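Local coordinates for GDP-L-fucose synthase (Campylobacter jejuni subsp. jejuni serotype O:2, PDB 7M13), which probably acts as an NADP(H)-dependent epimerase-reductase of GDP-linked sugars, serving the synthesis of GDP-D-glycero-L-gluco-heptose for the capsular polysaccharide, at residues V69-A74 with K181-P186; K264-D269 with T275-G280. All coordinates share one frame; numbering follows the deposited sequence.

Interaction 1 of 2, residues V69-A74 with K181-P186. With NAP (NADP nicotinamide-adenine-dinucleotide phosphate), chain E.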
loop_
_atom_site.group_PDB
_atom_site.type_symbol
_atom_site.label_atom_id
_atom_site.label_comp_id
_atom_site.label_asym_id
_atom_site.label_seq_id
_atom_site.Cartn_x
_atom_site.Cartn_y
_atom_site.Cartn_z
ATOM N N VAL B 69 -7.028 8.451 -12.403
ATOM C CA VAL B 69 -5.733 8.558 -11.693
ATOM C C VAL B 69 -5.397 10.031 -11.481
ATOM O O VAL B 69 -5.820 10.868 -12.286
ATOM C CB VAL B 69 -4.626 7.812 -12.454
ATOM C CG1 VAL B 69 -4.198 8.561 -13.721
ATOM C CG2 VAL B 69 -3.443 7.547 -11.560
ATOM N N LEU B 70 -4.645 10.311 -10.415
ATOM C CA LEU B 70 -3.799 11.507 -10.300
ATOM C C LEU B 70 -2.413 11.106 -10.753
ATOM O O LEU B 70 -1.705 10.394 -10.062
ATOM C CB LEU B 70 -3.767 12.007 -8.859
ATOM C CG LEU B 70 -2.761 13.124 -8.623
ATOM C CD1 LEU B 70 -3.060 14.326 -9.491
ATOM C CD2 LEU B 70 -2.732 13.514 -7.156
ATOM N N PRO B 71 -2.003 11.483 -11.979
ATOM C CA PRO B 71 -0.740 11.003 -12.512
ATOM C C PRO B 71 0.473 11.706 -11.902
ATOM O O PRO B 71 0.343 12.813 -11.482
ATOM C CB PRO B 71 -0.815 11.400 -13.990
ATOM C CG PRO B 71 -1.747 12.568 -14.026
ATOM C CD PRO B 71 -2.737 12.375 -12.891
ATOM N N CYS B 72 1.605 11.010 -11.863
ATOM C CA CYS B 72 2.891 11.505 -11.344
ATOM C C CYS B 72 3.774 11.883 -12.533
ATOM O O CYS B 72 4.122 10.982 -13.323
ATOM C CB CYS B 72 3.545 10.421 -10.505
ATOM S SG CYS B 72 5.100 10.930 -9.744
ATOM N N GLY B 73 4.109 13.160 -12.655
ATOM C CA GLY B 73 5.002 13.656 -13.722
ATOM C C GLY B 73 6.062 14.591 -13.180
ATOM O O GLY B 73 6.007 14.934 -11.994
ATOM N N ALA B 74 7.012 15.004 -14.020
ATOM C CA ALA B 74 8.121 15.899 -13.617
ATOM C C ALA B 74 7.550 17.152 -12.955
ATOM O O ALA B 74 8.096 17.556 -11.918
ATOM C CB ALA B 74 8.966 16.270 -14.812
ATOM N N LYS B 181 3.836 17.742 -18.973
ATOM C CA LYS B 181 3.003 16.723 -18.268
ATOM C C LYS B 181 3.746 15.380 -18.256
ATOM O O LYS B 181 3.153 14.378 -17.840
ATOM C CB LYS B 181 1.634 16.566 -18.941
ATOM C CG LYS B 181 0.731 17.794 -18.873
ATOM C CD LYS B 181 0.291 18.157 -17.467
ATOM C CE LYS B 181 0.668 19.564 -17.056
ATOM N NZ LYS B 181 -0.474 20.501 -17.159
ATOM N N SER B 182 4.999 15.338 -18.713
ATOM C CA SER B 182 5.771 14.070 -18.816
ATOM C C SER B 182 4.982 13.070 -19.671
ATOM O O SER B 182 5.161 11.848 -19.493
ATOM C CB SER B 182 6.076 13.503 -17.448
ATOM O OG SER B 182 6.821 14.433 -16.666
ATOM N N ARG B 183 4.143 13.557 -20.588
ATOM C CA ARG B 183 3.522 12.678 -21.608
ATOM C C ARG B 183 4.454 12.661 -22.809
ATOM O O ARG B 183 4.269 13.516 -23.719
ATOM C CB ARG B 183 2.113 13.158 -21.918
ATOM C CG ARG B 183 1.208 13.011 -20.710
ATOM C CD ARG B 183 -0.219 13.280 -21.045
ATOM N NE ARG B 183 -0.978 13.302 -19.806
ATOM C CZ ARG B 183 -1.786 12.335 -19.379
ATOM N NH1 ARG B 183 -2.423 12.509 -18.229
ATOM N NH2 ARG B 183 -1.993 11.241 -20.103
ATOM N N VAL B 184 5.435 11.753 -22.776
ATOM C CA VAL B 184 6.707 11.899 -23.543
ATOM C C VAL B 184 6.349 11.964 -25.031
ATOM O O VAL B 184 6.807 12.903 -25.710
ATOM C CB VAL B 184 7.712 10.765 -23.245
ATOM C CG1 VAL B 184 8.869 10.749 -24.233
ATOM C CG2 VAL B 184 8.236 10.842 -21.821
ATOM N N LEU B 185 5.598 10.986 -25.549
ATOM C CA LEU B 185 5.426 10.877 -27.021
ATOM C C LEU B 185 4.489 11.981 -27.501
ATOM O O LEU B 185 4.831 12.699 -28.433
ATOM C CB LEU B 185 4.972 9.467 -27.406
ATOM C CG LEU B 185 5.124 9.079 -28.875
ATOM C CD1 LEU B 185 6.341 9.732 -29.519
ATOM C CD2 LEU B 185 5.191 7.574 -29.050
ATOM N N PRO B 186 3.308 12.228 -26.889
ATOM C CA PRO B 186 2.460 13.332 -27.339
ATOM C C PRO B 186 3.182 14.684 -27.344
ATOM O O PRO B 186 2.979 15.419 -28.297
ATOM C CB PRO B 186 1.279 13.317 -26.351
ATOM C CG PRO B 186 1.192 11.846 -25.963
ATOM C CD PRO B 186 2.642 11.415 -25.851
HETATM P PA NAP E . -5.337 10.460 -17.641
HETATM O O1A NAP E . -4.388 11.187 -16.735
HETATM O O2A NAP E . -5.310 10.826 -19.105
HETATM O O5B NAP E . -6.829 10.624 -17.181
HETATM C C5B NAP E . -7.202 10.408 -15.820
HETATM C C4B NAP E . -8.661 10.726 -15.718
HETATM O O4B NAP E . -9.068 10.416 -14.364
HETATM C C3B NAP E . -9.017 12.207 -15.964
HETATM O O3B NAP E . -10.026 12.293 -16.965
HETATM C C2B NAP E . -9.455 12.701 -14.591
HETATM O O2B NAP E . -10.526 13.645 -14.633
HETATM C C1B NAP E . -9.968 11.420 -13.943
HETATM N N9A NAP E . -9.947 11.511 -12.499
HETATM C C8A NAP E . -8.874 11.711 -11.685
HETATM N N7A NAP E . -9.187 11.867 -10.421
HETATM C C5A NAP E . -10.562 11.775 -10.403
HETATM C C6A NAP E . -11.496 11.874 -9.356
HETATM N N6A NAP E . -11.173 12.139 -8.085
HETATM N N1A NAP E . -12.799 11.744 -9.690
HETATM C C2A NAP E . -13.126 11.511 -10.968
HETATM N N3A NAP E . -12.330 11.409 -12.034
HETATM C C4A NAP E . -11.048 11.560 -11.676
HETATM O O3 NAP E . -5.076 8.890 -17.491
HETATM P PN NAP E . -4.344 7.914 -18.501
HETATM O O1N NAP E . -3.058 8.531 -18.892
HETATM O O2N NAP E . -5.334 7.548 -19.533
HETATM O O5D NAP E . -4.062 6.656 -17.536
HETATM C C5D NAP E . -4.984 5.595 -17.449
HETATM C C4D NAP E . -4.414 4.569 -16.510
HETATM O O4D NAP E . -3.182 4.031 -17.062
HETATM C C3D NAP E . -4.070 5.094 -15.109
HETATM O O3D NAP E . -4.316 4.090 -14.116
HETATM C C2D NAP E . -2.604 5.389 -15.255
HETATM O O2D NAP E . -1.911 5.472 -14.013
HETATM C C1D NAP E . -2.139 4.226 -16.108
HETATM N N1N NAP E . -0.854 4.534 -16.773
HETATM C C2N NAP E . -0.735 5.562 -17.668
HETATM C C3N NAP E . 0.471 5.880 -18.195
HETATM C C7N NAP E . 0.662 6.995 -19.161
HETATM O O7N NAP E . 1.765 7.112 -19.733
HETATM N N7N NAP E . -0.364 7.814 -19.377
HETATM C C4N NAP E . 1.639 5.088 -17.866
HETATM C C5N NAP E . 1.433 3.991 -16.948
HETATM C C6N NAP E . 0.272 3.803 -16.400
HETATM P P2B NAP E . -10.235 15.195 -14.989
HETATM O O1X NAP E . -10.025 15.186 -16.477
HETATM O O2X NAP E . -9.101 15.676 -14.197
HETATM O O3X NAP E . -11.533 15.909 -14.565
#
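The flat guanidinium of Arg183 meets Pro71 obliquely, with Arg183 NH1 4.3 Å from Pro71 CG, and carries a cofactor phosphate oxygen at its edge. That oxygen, NADP O1A, lies in the plane of the group, 2.8 Å from Arg183 NH1. The other terminal nitrogen, Arg183 NH2, donates a longer bond to NADP O1N of the nicotinamide-side phosphate, 3.2 Å away. One cation thus spans both halves of the pyrophosphate and probably offsets part of its negative charge. Its chain leaves with CG anti to the carbonyl carbon (chi1 -66°) and then runs extended from CG to NE, which carries the charge from the start of helix 184-199, where Arg183 is the N-cap residue, across to the phosphates. Further along, Ser182 and Ala74 tie the two loops directly: Ala74 N donates to Ser182 OG at 2.7 Å, nearly straight at 170°. Ser182 OG also lies 3.5 Å from Gly73 CA and against the methyl of Ala74; the CA atoms of Gly73 and Ser182 are the nearest pair across the segments. At the other end of 69-74, Val69 takes the nicotinamide-side ribose on its branched side chain, Val69 CG1 reaching NADP C3D at 3.7 Å and CG2 turned to O2D. Val69 N gives a weak bond to the adenosine ribose oxygen O4B. Asn76 steadies the loop by bonding Gly73 N and Pro71 O, and Asn87 of helix 80-100 holds Leu70 N. This is the dinucleotide site of an extended short-chain dehydrogenase/reductase: a loop following a Rossmann-fold strand supports the ribose, while an arginine that follows strand 162-171 in sequence bonds to both phosphates of the pyrophosphate through its terminal nitrogens.

Interaction 2 of 2, residues K264-D269 with T275-G280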
loop_
_atom_site.group_PDB
_atom_site.type_symbol
_atom_site.label_atom_id
_atom_site.label_comp_id
_atom_site.label_asym_id
_atom_site.label_seq_id
_atom_site.Cartn_x
_atom_site.Cartn_y
_atom_site.Cartn_z
ATOM N N LYS B 264 -8.805 -17.442 -12.439
ATOM C CA LYS B 264 -8.441 -18.883 -12.499
ATOM C C LYS B 264 -7.347 -19.117 -13.555
ATOM O O LYS B 264 -6.486 -19.970 -13.303
ATOM C CB LYS B 264 -9.693 -19.741 -12.710
ATOM C CG LYS B 264 -10.419 -19.528 -14.025
ATOM C CD LYS B 264 -11.420 -20.640 -14.320
ATOM C CE LYS B 264 -11.821 -20.709 -15.780
ATOM N NZ LYS B 264 -13.219 -20.252 -15.965
ATOM N N ASP B 265 -7.291 -18.319 -14.629
ATOM C CA ASP B 265 -6.253 -18.469 -15.690
ATOM C C ASP B 265 -4.885 -18.019 -15.174
ATOM O O ASP B 265 -3.853 -18.431 -15.732
ATOM C CB ASP B 265 -6.641 -17.730 -16.962
ATOM C CG ASP B 265 -7.973 -18.193 -17.545
ATOM O OD1 ASP B 265 -8.200 -19.445 -17.611
ATOM O OD2 ASP B 265 -8.802 -17.339 -17.897
ATOM N N LEU B 266 -4.859 -17.132 -14.180
ATOM C CA LEU B 266 -3.609 -16.516 -13.693
ATOM C C LEU B 266 -2.976 -17.311 -12.558
ATOM O O LEU B 266 -1.834 -16.998 -12.189
ATOM C CB LEU B 266 -3.948 -15.093 -13.225
ATOM C CG LEU B 266 -4.488 -14.216 -14.342
ATOM C CD1 LEU B 266 -5.003 -12.894 -13.790
ATOM C CD2 LEU B 266 -3.428 -13.951 -15.395
ATOM N N ILE B 267 -3.685 -18.270 -11.978
ATOM C CA ILE B 267 -3.083 -19.102 -10.904
ATOM C C ILE B 267 -2.999 -20.560 -11.387
ATOM O O ILE B 267 -2.641 -21.399 -10.569
ATOM C CB ILE B 267 -3.884 -18.942 -9.607
ATOM C CG1 ILE B 267 -5.275 -19.561 -9.729
ATOM C CG2 ILE B 267 -3.926 -17.475 -9.217
ATOM C CD1 ILE B 267 -6.057 -19.607 -8.442
ATOM N N LYS B 268 -3.356 -20.829 -12.647
ATOM C CA LYS B 268 -3.148 -22.152 -13.304
ATOM C C LYS B 268 -1.643 -22.372 -13.493
ATOM O O LYS B 268 -1.034 -21.650 -14.315
ATOM C CB LYS B 268 -3.894 -22.211 -14.641
ATOM C CG LYS B 268 -3.996 -23.598 -15.264
ATOM C CD LYS B 268 -5.026 -23.676 -16.374
ATOM C CE LYS B 268 -6.438 -23.379 -15.902
ATOM N NZ LYS B 268 -7.429 -23.535 -16.996
ATOM N N ASP B 269 -1.065 -23.315 -12.734
ATOM C CA ASP B 269 0.384 -23.665 -12.758
ATOM C C ASP B 269 1.235 -22.407 -12.538
ATOM O O ASP B 269 2.365 -22.351 -13.061
ATOM C CB ASP B 269 0.765 -24.359 -14.071
ATOM C CG ASP B 269 -0.132 -25.535 -14.427
ATOM O OD1 ASP B 269 -0.505 -26.295 -13.502
ATOM O OD2 ASP B 269 -0.464 -25.673 -15.623
ATOM N N THR B 275 -0.102 -11.829 -9.686
ATOM C CA THR B 275 -1.127 -12.140 -10.704
ATOM C C THR B 275 -1.503 -10.953 -11.563
ATOM O O THR B 275 -2.418 -11.103 -12.394
ATOM C CB THR B 275 -2.353 -12.778 -10.070
ATOM O OG1 THR B 275 -2.924 -11.898 -9.104
ATOM C CG2 THR B 275 -2.036 -14.122 -9.471
ATOM N N HIS B 276 -0.857 -9.806 -11.367
ATOM C CA HIS B 276 -0.930 -8.696 -12.331
ATOM C C HIS B 276 -0.292 -9.130 -13.647
ATOM O O HIS B 276 0.450 -10.147 -13.678
ATOM C CB HIS B 276 -0.270 -7.439 -11.775
ATOM C CG HIS B 276 1.133 -7.592 -11.347
ATOM N ND1 HIS B 276 1.483 -8.216 -10.189
ATOM C CD2 HIS B 276 2.283 -7.215 -11.966
ATOM C CE1 HIS B 276 2.808 -8.211 -10.086
ATOM N NE2 HIS B 276 3.316 -7.605 -11.166
ATOM N N ILE B 277 -0.592 -8.404 -14.719
ATOM C CA ILE B 277 -0.081 -8.768 -16.074
ATOM C C ILE B 277 0.523 -7.531 -16.698
ATOM O O ILE B 277 -0.179 -6.536 -16.888
ATOM C CB ILE B 277 -1.222 -9.277 -16.970
ATOM C CG1 ILE B 277 -2.176 -10.247 -16.272
ATOM C CG2 ILE B 277 -0.647 -9.847 -18.245
ATOM C CD1 ILE B 277 -3.420 -10.519 -17.068
ATOM N N ASN B 278 1.750 -7.643 -17.162
ATOM C CA ASN B 278 2.360 -6.536 -17.921
ATOM C C ASN B 278 1.742 -6.480 -19.330
ATOM O O ASN B 278 1.491 -7.522 -19.926
ATOM C CB ASN B 278 3.853 -6.733 -18.090
ATOM C CG ASN B 278 4.600 -6.671 -16.792
ATOM O OD1 ASN B 278 4.151 -6.052 -15.818
ATOM N ND2 ASN B 278 5.786 -7.293 -16.799
ATOM N N ILE B 279 1.522 -5.278 -19.827
ATOM C CA ILE B 279 1.058 -5.088 -21.220
ATOM C C ILE B 279 2.038 -4.122 -21.884
ATOM O O ILE B 279 2.738 -3.368 -21.199
ATOM C CB ILE B 279 -0.412 -4.632 -21.291
ATOM C CG1 ILE B 279 -0.672 -3.283 -20.632
ATOM C CG2 ILE B 279 -1.320 -5.716 -20.731
ATOM C CD1 ILE B 279 -2.058 -2.728 -20.857
ATOM N N GLY B 280 2.101 -4.185 -23.200
ATOM C CA GLY B 280 3.124 -3.426 -23.922
ATOM C C GLY B 280 3.370 -4.067 -25.269
ATOM O O GLY B 280 2.690 -5.001 -25.634
#
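The backbones of 264-269 and 275-280 have their nearest CA atoms at Leu266 and Thr275, 5.9 Å apart, where the short, weakly bonded helix about 264-266 passes the residues leading into the short strand 277-278. From there the segments diverge. Leu266 and Thr275 share most of the contact, and the leucine meets backbone as well as side chain. Its first torsion (chi1 -61°, CG anti to the carbonyl carbon) directs CG toward 275-280, and the branching at CG then gives the two methyls different partners. Leu266 CD1 rests 3.4 Å from Thr275 O. Leu266 CD2 touches Ile277 CD1 at 3.8 Å. The leucine and isoleucine side chains lie roughly perpendicular, and CD2 also lies near Ile277 CG1, so the leucine end meets the terminal part of the isoleucine chain. Beside them, Ile267 and Thr275 lie alongside one another in the same sense, Ile267 CG2 and Thr275 CG2 being 3.9 Å apart. Thr275 CG2 also approaches Leu266 O, at 4.0 Å. This threonine divides its branches between two roles: the methyl faces Ile267, whereas OG1, which chi1 of 60° tucks in between N and C, is hydrogen-bonded to Glu152 of helix 138-158. A buried hydroxyl is thereby satisfied at the border of an apolar patch. Strand 277-278 lies parallel to strand 162-171, with Ile277 backbone-bonded to Thr164 and Val166. Ile163 of that strand touches both Leu266 and Ile277; Lys323 and Ile324 of helix 322-326 pack on Leu266 and Ile277 respectively, and Leu327 adds to the cover over Leu266.

How the interactions relate
Interactions 1 and 2 lie in one epimerase/dehydratase family region but serve different parts of it, their centres 27 Å apart and their nearest atoms about 12 Å apart. They follow one another in series along the chain and do not touch. Interaction 1 is at the cofactor itself, whereas in interaction 2 the Ile277 side chain stays about 13 Å from NADP and about 10 Å from that of Phe109, a cofactor-binding residue. Strand 162-171 offers a common reference: segment 181-186 follows it in sequence, segment 275-280 pairs with it, and its Leu170 binds NADP. Interaction 2 packs beside the strand pair 162-171/277-278, away from the cofactor.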